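Local coordinates for PPC domain-containing protein (Archaeoglobus fulgidus, PDB 2H6L), which is of unknown function but binds zinc through three histidines and assembles as a trimer of PPC domains, at residues A38-G52 with H104-L118. Numbering follows the deposited sequence.
With ZN (zinc ion), chain D.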
loop_
_atom_site.group_PDB
_atom_site.type_symbol
_atom_site.label_atom_id
_atom_site.label_comp_id
_atom_site.label_asym_id
_atom_site.label_seq_id
_atom_site.Cartn_x
_atom_site.Cartn_y
_atom_site.Cartn_z
ATOM N N ALA A 38 -10.046 -0.345 11.131
ATOM C CA ALA A 38 -9.476 -1.259 10.145
ATOM C C ALA A 38 -8.445 -0.611 9.238
ATOM O O ALA A 38 -8.305 0.612 9.201
ATOM C CB ALA A 38 -10.591 -1.853 9.288
ATOM N N HIS A 39 -7.709 -1.458 8.522
ATOM C CA HIS A 39 -6.717 -1.011 7.558
ATOM C C HIS A 39 -7.351 -1.337 6.213
ATOM O O HIS A 39 -7.961 -2.395 6.058
ATOM C CB HIS A 39 -5.412 -1.788 7.704
ATOM C CG HIS A 39 -4.391 -1.440 6.667
ATOM N ND1 HIS A 39 -3.748 -2.393 5.905
ATOM C CD2 HIS A 39 -3.895 -0.244 6.273
ATOM C CE1 HIS A 39 -2.898 -1.798 5.088
ATOM N NE2 HIS A 39 -2.968 -0.493 5.292
ATOM N N ILE A 40 -7.206 -0.434 5.248
ATOM C CA ILE A 40 -7.800 -0.614 3.931
ATOM C C ILE A 40 -6.798 -0.542 2.795
ATOM O O ILE A 40 -5.880 0.275 2.813
ATOM C CB ILE A 40 -8.850 0.473 3.653
ATOM C CG1 ILE A 40 -10.002 0.364 4.652
ATOM C CG2 ILE A 40 -9.339 0.366 2.217
ATOM C CD1 ILE A 40 -10.950 1.555 4.601
ATOM N N SER A 41 -7.010 -1.385 1.789
ATOM C CA SER A 41 -6.157 -1.403 0.613
ATOM C C SER A 41 -7.001 -1.831 -0.592
ATOM O O SER A 41 -7.917 -2.633 -0.452
ATOM C CB SER A 41 -5.010 -2.383 0.815
ATOM O OG SER A 41 -4.152 -2.366 -0.305
ATOM N N ALA A 42 -6.705 -1.290 -1.768
ATOM C CA ALA A 42 -7.461 -1.660 -2.962
ATOM C C ALA A 42 -6.715 -1.365 -4.251
ATOM O O ALA A 42 -5.782 -0.563 -4.275
ATOM C CB ALA A 42 -8.813 -0.932 -2.972
ATOM N N ILE A 43 -7.121 -2.045 -5.319
ATOM C CA ILE A 43 -6.545 -1.833 -6.639
ATOM C C ILE A 43 -7.687 -2.012 -7.627
ATOM O O ILE A 43 -8.750 -2.501 -7.262
ATOM C CB ILE A 43 -5.418 -2.840 -6.992
ATOM C CG1 ILE A 43 -5.946 -4.275 -6.958
ATOM C CG2 ILE A 43 -4.240 -2.668 -6.045
ATOM C CD1 ILE A 43 -4.950 -5.294 -7.543
ATOM N N GLY A 44 -7.468 -1.621 -8.874
ATOM C CA GLY A 44 -8.519 -1.756 -9.864
ATOM C C GLY A 44 -8.559 -0.533 -10.747
ATOM O O GLY A 44 -7.516 0.013 -11.087
ATOM N N ALA A 45 -9.756 -0.099 -11.124
ATOM C CA ALA A 45 -9.892 1.073 -11.975
ATOM C C ALA A 45 -11.197 1.795 -11.675
ATOM O O ALA A 45 -12.155 1.187 -11.205
ATOM C CB ALA A 45 -9.846 0.661 -13.446
ATOM N N VAL A 46 -11.220 3.090 -11.966
ATOM C CA VAL A 46 -12.391 3.927 -11.734
ATOM C C VAL A 46 -12.760 4.677 -13.007
ATOM O O VAL A 46 -11.916 4.893 -13.875
ATOM C CB VAL A 46 -12.125 4.967 -10.616
ATOM C CG1 VAL A 46 -11.748 4.263 -9.318
ATOM C CG2 VAL A 46 -11.020 5.910 -11.040
ATOM N N ARG A 47 -14.022 5.083 -13.104
ATOM C CA ARG A 47 -14.515 5.823 -14.263
ATOM C C ARG A 47 -14.324 7.327 -14.077
ATOM O O ARG A 47 -14.325 8.093 -15.042
ATOM C CB ARG A 47 -15.996 5.507 -14.482
ATOM C CG ARG A 47 -16.305 4.005 -14.523
ATOM C CD ARG A 47 -17.751 3.775 -14.951
ATOM N NE ARG A 47 -17.984 4.226 -16.322
ATOM C CZ ARG A 47 -19.163 4.625 -16.788
ATOM N NH1 ARG A 47 -20.226 4.634 -15.991
ATOM N NH2 ARG A 47 -19.281 5.016 -18.053
ATOM N N SER A 48 -14.167 7.748 -12.827
ATOM C CA SER A 48 -13.957 9.160 -12.520
ATOM C C SER A 48 -13.652 9.280 -11.040
ATOM O O SER A 48 -13.745 8.305 -10.303
ATOM C CB SER A 48 -15.206 9.977 -12.840
ATOM O OG SER A 48 -16.276 9.596 -11.990
ATOM N N ALA A 49 -13.314 10.482 -10.593
ATOM C CA ALA A 49 -12.997 10.642 -9.191
ATOM C C ALA A 49 -12.849 12.083 -8.769
ATOM O O ALA A 49 -12.776 12.992 -9.597
ATOM C CB ALA A 49 -11.704 9.885 -8.879
ATOM N N VAL A 50 -12.818 12.276 -7.456
ATOM C CA VAL A 50 -12.607 13.585 -6.871
ATOM C C VAL A 50 -11.563 13.387 -5.783
ATOM O O VAL A 50 -11.780 12.647 -4.828
ATOM C CB VAL A 50 -13.892 14.171 -6.247
ATOM C CG1 VAL A 50 -13.568 15.508 -5.575
ATOM C CG2 VAL A 50 -14.956 14.382 -7.332
ATOM N N ILE A 51 -10.417 14.032 -5.954
ATOM C CA ILE A 51 -9.329 13.934 -4.994
ATOM C C ILE A 51 -8.995 15.343 -4.530
ATOM O O ILE A 51 -9.669 16.303 -4.902
ATOM C CB ILE A 51 -8.066 13.316 -5.632
ATOM C CG1 ILE A 51 -7.558 14.218 -6.759
ATOM C CG2 ILE A 51 -8.378 11.919 -6.169
ATOM C CD1 ILE A 51 -6.208 13.808 -7.308
ATOM N N GLY A 52 -7.954 15.478 -3.724
ATOM C CA GLY A 52 -7.594 16.806 -3.271
ATOM C C GLY A 52 -6.384 16.815 -2.380
ATOM O O GLY A 52 -5.942 15.770 -1.908
ATOM N N HIS A 104 -5.872 13.010 -1.299
ATOM C CA HIS A 104 -6.902 12.586 -0.370
ATOM C C HIS A 104 -8.087 12.219 -1.272
ATOM O O HIS A 104 -8.432 12.971 -2.183
ATOM C CB HIS A 104 -7.267 13.762 0.546
ATOM C CG HIS A 104 -8.286 13.432 1.590
ATOM N ND1 HIS A 104 -7.949 13.091 2.881
ATOM C CD2 HIS A 104 -9.639 13.375 1.526
ATOM C CE1 HIS A 104 -9.048 12.834 3.569
ATOM N NE2 HIS A 104 -10.086 12.998 2.767
ATOM N N LEU A 105 -8.698 11.066 -1.030
ATOM C CA LEU A 105 -9.822 10.625 -1.847
ATOM C C LEU A 105 -11.161 11.078 -1.277
ATOM O O LEU A 105 -11.449 10.854 -0.105
ATOM C CB LEU A 105 -9.812 9.100 -1.966
ATOM C CG LEU A 105 -10.969 8.468 -2.735
ATOM C CD1 LEU A 105 -10.887 8.882 -4.201
ATOM C CD2 LEU A 105 -10.899 6.950 -2.598
ATOM N N PHE A 106 -11.979 11.707 -2.116
ATOM C CA PHE A 106 -13.297 12.171 -1.689
ATOM C C PHE A 106 -14.370 11.270 -2.270
ATOM O O PHE A 106 -15.289 10.851 -1.564
ATOM C CB PHE A 106 -13.529 13.615 -2.136
ATOM C CG PHE A 106 -12.724 14.620 -1.362
ATOM C CD1 PHE A 106 -13.057 14.934 -0.050
ATOM C CD2 PHE A 106 -11.625 15.242 -1.938
ATOM C CE1 PHE A 106 -12.309 15.852 0.678
ATOM C CE2 PHE A 106 -10.867 16.161 -1.215
ATOM C CZ PHE A 106 -11.209 16.466 0.092
ATOM N N SER A 107 -14.251 10.978 -3.562
ATOM C CA SER A 107 -15.200 10.093 -4.235
ATOM C C SER A 107 -14.584 9.494 -5.492
ATOM O O SER A 107 -13.651 10.051 -6.075
ATOM C CB SER A 107 -16.468 10.850 -4.631
ATOM O OG SER A 107 -16.203 11.755 -5.694
ATOM N N ALA A 108 -15.127 8.353 -5.901
ATOM C CA ALA A 108 -14.674 7.668 -7.095
ATOM C C ALA A 108 -15.760 6.722 -7.572
ATOM O O ALA A 108 -16.326 5.957 -6.793
ATOM C CB ALA A 108 -13.395 6.890 -6.815
ATOM N N GLU A 109 -16.065 6.800 -8.859
ATOM C CA GLU A 109 -17.057 5.920 -9.446
ATOM C C GLU A 109 -16.278 4.668 -9.800
ATOM O O GLU A 109 -15.266 4.739 -10.488
ATOM C CB GLU A 109 -17.642 6.539 -10.706
ATOM C CG GLU A 109 -18.842 5.798 -11.248
ATOM C CD GLU A 109 -19.423 6.475 -12.470
ATOM O OE1 GLU A 109 -19.580 7.716 -12.436
ATOM O OE2 GLU A 109 -19.727 5.771 -13.458
ATOM N N VAL A 110 -16.745 3.526 -9.319
ATOM C CA VAL A 110 -16.066 2.266 -9.581
ATOM C C VAL A 110 -16.278 1.652 -10.969
ATOM O O VAL A 110 -17.394 1.659 -11.507
ATOM C CB VAL A 110 -16.489 1.206 -8.554
ATOM C CG1 VAL A 110 -15.916 -0.150 -8.945
ATOM C CG2 VAL A 110 -16.024 1.607 -7.173
ATOM N N PHE A 111 -15.194 1.124 -11.539
ATOM C CA PHE A 111 -15.257 0.421 -12.812
ATOM C C PHE A 111 -15.127 -1.037 -12.382
ATOM O O PHE A 111 -16.002 -1.868 -12.649
ATOM C CB PHE A 111 -14.095 0.783 -13.735
ATOM C CG PHE A 111 -14.114 0.026 -15.040
ATOM C CD1 PHE A 111 -15.070 0.314 -16.013
ATOM C CD2 PHE A 111 -13.232 -1.019 -15.265
ATOM C CE1 PHE A 111 -15.149 -0.428 -17.185
ATOM C CE2 PHE A 111 -13.298 -1.776 -16.439
ATOM C CZ PHE A 111 -14.261 -1.481 -17.401
ATOM N N ALA A 112 -14.019 -1.328 -11.703
ATOM C CA ALA A 112 -13.731 -2.650 -11.152
ATOM C C ALA A 112 -12.805 -2.396 -9.969
ATOM O O ALA A 112 -11.729 -1.812 -10.129
ATOM C CB ALA A 112 -13.042 -3.541 -12.186
ATOM N N CYS A 113 -13.227 -2.820 -8.782
ATOM C CA CYS A 113 -12.426 -2.596 -7.587
ATOM C C CYS A 113 -12.413 -3.781 -6.635
ATOM O O CYS A 113 -13.453 -4.315 -6.277
ATOM C CB CYS A 113 -12.939 -1.353 -6.854
ATOM S SG CYS A 113 -11.910 -0.821 -5.467
ATOM N N GLU A 114 -11.213 -4.188 -6.239
ATOM C CA GLU A 114 -11.025 -5.297 -5.322
ATOM C C GLU A 114 -10.401 -4.674 -4.080
ATOM O O GLU A 114 -9.301 -4.126 -4.124
ATOM C CB GLU A 114 -10.111 -6.351 -5.966
ATOM C CG GLU A 114 -10.624 -6.778 -7.351
ATOM C CD GLU A 114 -9.752 -7.811 -8.077
ATOM O OE1 GLU A 114 -8.532 -7.882 -7.827
ATOM O OE2 GLU A 114 -10.299 -8.542 -8.930
ATOM N N VAL A 115 -11.128 -4.757 -2.974
ATOM C CA VAL A 115 -10.696 -4.155 -1.726
ATOM C C VAL A 115 -10.313 -5.177 -0.671
ATOM O O VAL A 115 -10.965 -6.211 -0.531
ATOM C CB VAL A 115 -11.828 -3.265 -1.135
ATOM C CG1 VAL A 115 -11.308 -2.463 0.049
ATOM C CG2 VAL A 115 -12.388 -2.349 -2.211
ATOM N N PHE A 116 -9.246 -4.890 0.062
ATOM C CA PHE A 116 -8.833 -5.773 1.138
ATOM C C PHE A 116 -9.146 -5.014 2.410
ATOM O O PHE A 116 -8.683 -3.891 2.596
ATOM C CB PHE A 116 -7.332 -6.071 1.096
ATOM C CG PHE A 116 -6.841 -6.849 2.291
ATOM C CD1 PHE A 116 -7.457 -8.042 2.663
ATOM C CD2 PHE A 116 -5.771 -6.386 3.052
ATOM C CE1 PHE A 116 -7.026 -8.760 3.776
ATOM C CE2 PHE A 116 -5.330 -7.095 4.164
ATOM C CZ PHE A 116 -5.958 -8.286 4.528
ATOM N N VAL A 117 -9.955 -5.611 3.269
ATOM C CA VAL A 117 -10.304 -4.965 4.525
ATOM C C VAL A 117 -9.787 -5.805 5.680
ATOM O O VAL A 117 -10.104 -6.987 5.787
ATOM C CB VAL A 117 -11.823 -4.799 4.664
ATOM C CG1 VAL A 117 -12.156 -4.171 6.007
ATOM C CG2 VAL A 117 -12.351 -3.946 3.523
ATOM N N LEU A 118 -8.976 -5.190 6.533
ATOM C CA LEU A 118 -8.417 -5.882 7.688
ATOM C C LEU A 118 -8.988 -5.239 8.940
ATOM O O LEU A 118 -8.474 -4.220 9.417
ATOM C CB LEU A 118 -6.888 -5.761 7.694
ATOM C CG LEU A 118 -6.119 -6.537 8.768
ATOM C CD1 LEU A 118 -6.231 -8.033 8.514
ATOM C CD2 LEU A 118 -4.664 -6.124 8.740
HETATM ZN ZN ZN D . -6.132 12.664 3.947
#
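Val50 O takes two backbone N-H groups at once, from Phe106 N at 2.9 Å and Ser107 N at 3.2 Å, because both residues face Val50 in a classic beta bulge. Ala45 O is gripped the same way by Phe111 N and Ala112 N, which reach it from one face of its carbonyl plane. Beside the first bulge, Val50 CG1 lies 3.9 Å from Phe106 CB, and the edge of the Phe106 ring meets the backbone of Ile51, while His104 CD2 lies over one face, offset toward the rim. Gly52 suits this spot, since any CB would strike that ring. Between the bulges, the extended chain of Glu109 brings its carboxylate to Arg47 in a salt bridge, NH1 to OE2 at 2.8 Å, the two planes 78° apart; Arg47 CG lies 4.0 Å from Phe111 CB, at the ring edge. With an alanine here, the Glu109 carboxylate would probably lose its charge partner and Phe111 this edge contact. The antiparallel pairs 38-43/113-118 and 48-52/104-110 belong to the curled sheet of the PPC domain; both segments turn a corner between them. His104 binds zinc through ND1 at 2.1 Å, with His89 and His91 as fellow ligands. In the 38-43/113-118 arm, the small methyl of Ala42 touches both Cys113 SG and Val115 CG2, while Glu114 makes a salt bridge to Arg127 and a hydrogen bond to His89, both of the second subunit.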